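Chitin-binding type-4 domain-containing protein (Photorhabdus laumondii subsp. laumondii, PDB 6T5Z) is a copper-dependent lytic polysaccharide monooxygenase of family AA10, probably cleaving chitin oxidatively. Local coordinates at residues P109-R112 / E113-N116. Sequence-based numbering, arbitrary orientation.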
loop_
_atom_site.group_PDB
_atom_site.type_symbol
_atom_site.label_atom_id
_atom_site.label_comp_id
_atom_site.label_asym_id
_atom_site.label_seq_id
_atom_site.Cartn_x
_atom_site.Cartn_y
_atom_site.Cartn_z
ATOM N N PRO A 109 6.133 -1.331 -14.772
ATOM C CA PRO A 109 5.534 -2.063 -13.652
ATOM C C PRO A 109 6.256 -1.822 -12.333
ATOM O O PRO A 109 7.462 -1.557 -12.285
ATOM C CB PRO A 109 5.653 -3.529 -14.083
ATOM C CG PRO A 109 5.703 -3.466 -15.588
ATOM C CD PRO A 109 6.479 -2.221 -15.896
ATOM N N LEU A 110 5.489 -1.925 -11.250
ATOM C CA LEU A 110 6.060 -1.879 -9.914
ATOM C C LEU A 110 6.844 -3.155 -9.647
ATOM O O LEU A 110 6.333 -4.262 -9.825
ATOM C CB LEU A 110 4.968 -1.715 -8.868
ATOM C CG LEU A 110 4.155 -0.420 -8.897
ATOM C CD1 LEU A 110 2.999 -0.503 -7.890
ATOM C CD2 LEU A 110 5.064 0.764 -8.580
ATOM N N THR A 111 8.087 -2.992 -9.215
ATOM C CA THR A 111 9.008 -4.087 -8.966
ATOM C C THR A 111 9.837 -3.723 -7.745
ATOM O O THR A 111 9.763 -2.604 -7.236
ATOM C CB THR A 111 9.968 -4.325 -10.134
ATOM O OG1 THR A 111 10.781 -3.159 -10.282
ATOM C CG2 THR A 111 9.228 -4.576 -11.441
ATOM N N ARG A 112 10.676 -4.659 -7.303
ATOM C CA ARG A 112 11.569 -4.348 -6.194
ATOM C C ARG A 112 12.576 -3.283 -6.590
ATOM O O ARG A 112 12.930 -2.427 -5.772
ATOM C CB ARG A 112 12.263 -5.623 -5.710
ATOM C CG ARG A 112 11.288 -6.525 -4.987
ATOM C CD ARG A 112 11.652 -8.002 -5.057
ATOM N NE ARG A 112 10.747 -8.762 -4.196
ATOM C CZ ARG A 112 9.485 -9.056 -4.506
ATOM N NH1 ARG A 112 8.977 -8.659 -5.665
ATOM N NH2 ARG A 112 8.727 -9.738 -3.648
ATOM N N GLU A 113 13.007 -3.284 -7.853
ATOM C CA GLU A 113 13.929 -2.259 -8.319
ATOM C C GLU A 113 13.273 -0.882 -8.315
ATOM O O GLU A 113 13.966 0.129 -8.148
ATOM C CB GLU A 113 14.439 -2.632 -9.713
ATOM C CG GLU A 113 15.597 -1.801 -10.215
ATOM C CD GLU A 113 15.159 -0.560 -10.963
ATOM O OE1 GLU A 113 13.993 -0.509 -11.426
ATOM O OE2 GLU A 113 15.986 0.369 -11.092
ATOM N N GLN A 114 11.940 -0.821 -8.462
ATOM C CA GLN A 114 11.242 0.460 -8.453
ATOM C C GLN A 114 11.070 1.031 -7.052
ATOM O O GLN A 114 10.821 2.237 -6.919
ATOM C CB GLN A 114 9.872 0.307 -9.120
ATOM C CG GLN A 114 9.953 0.043 -10.630
ATOM C CD GLN A 114 9.689 1.291 -11.457
ATOM O OE1 GLN A 114 10.483 2.237 -11.456
ATOM N NE2 GLN A 114 8.567 1.291 -12.185
ATOM N N PHE A 115 11.197 0.198 -6.017
ATOM C CA PHE A 115 10.986 0.586 -4.629
ATOM C C PHE A 115 12.315 0.697 -3.898
ATOM O O PHE A 115 13.271 -0.010 -4.215
ATOM C CB PHE A 115 10.114 -0.451 -3.902
ATOM C CG PHE A 115 8.641 -0.262 -4.098
ATOM C CD1 PHE A 115 7.970 0.728 -3.408
ATOM C CD2 PHE A 115 7.921 -1.097 -4.945
ATOM C CE1 PHE A 115 6.595 0.909 -3.578
ATOM C CE2 PHE A 115 6.552 -0.928 -5.113
ATOM C CZ PHE A 115 5.891 0.077 -4.420
ATOM N N ASN A 116 12.375 1.601 -2.924
ATOM C CA ASN A 116 13.459 1.539 -1.956
ATOM C C ASN A 116 13.458 0.163 -1.296
ATOM O O ASN A 116 12.406 -0.457 -1.115
ATOM C CB ASN A 116 13.316 2.650 -0.912
ATOM C CG ASN A 116 13.658 4.024 -1.471
ATOM O OD1 ASN A 116 14.555 4.165 -2.303
ATOM N ND2 ASN A 116 12.939 5.046 -1.016
HETATM O O HOH W 1 11.914 -2.503 -12.639
HETATM O O HOH W 2 12.482 -3.059 -3.056
#
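An ST motif begun by T111 overlaps the type I beta turn from R112 to F115 and shapes the loop that joins strand 92-99 to strand 121-126. The turn is closed by F115 N, which donates to R112 O at 3.2 Å with an N-H...O angle of 146°. One residue upstream, T111 OG1 receives the backbone N-H of Q114, with Q114 N 3.2 Å from T111 OG1; its chi1 of 64° sets the hydroxyl between its own backbone N and carbonyl carbon, facing the start of the turn. T111 O adds weak bonds from Q114 N and F115 N, which are bent at the hydrogen. T111 OG1 also lies 2.7 Å from the oxygen of water 1, which donates to E113 OE1, tying the two side chains together on the outer side of the loop.

Q114 folds back along the incoming chain. Bent at chi2 (-101°), it passes CG 3.3 Å from T111 OG1 and sends NE2 to P109 O, 3.1 Å away. This donor lies well above the P109 carbonyl plane, although the oxygen is close to the amide plane of the glutamine. With Q114 OE1 taking the backbone N-H of D105, both ends of the buried amide are engaged and its rotation is probably fixed.

On the buried side, L110 CD2 meets F115 CE2 at 4.1 Å, the two side chains crossing at a slant. T111 O comes up to the ring edge, 3.3 Å from F115 CD2, while F98 of strand 92-99 also touches the ring. R112 instead extends away from the turn, its guanidinium held by D48 and by the carbonyls of P42, A44 and P46. Far from the copper-binding histidines, the arrangement is an ST motif, its main-chain bonds weak, wrapped around a type I turn.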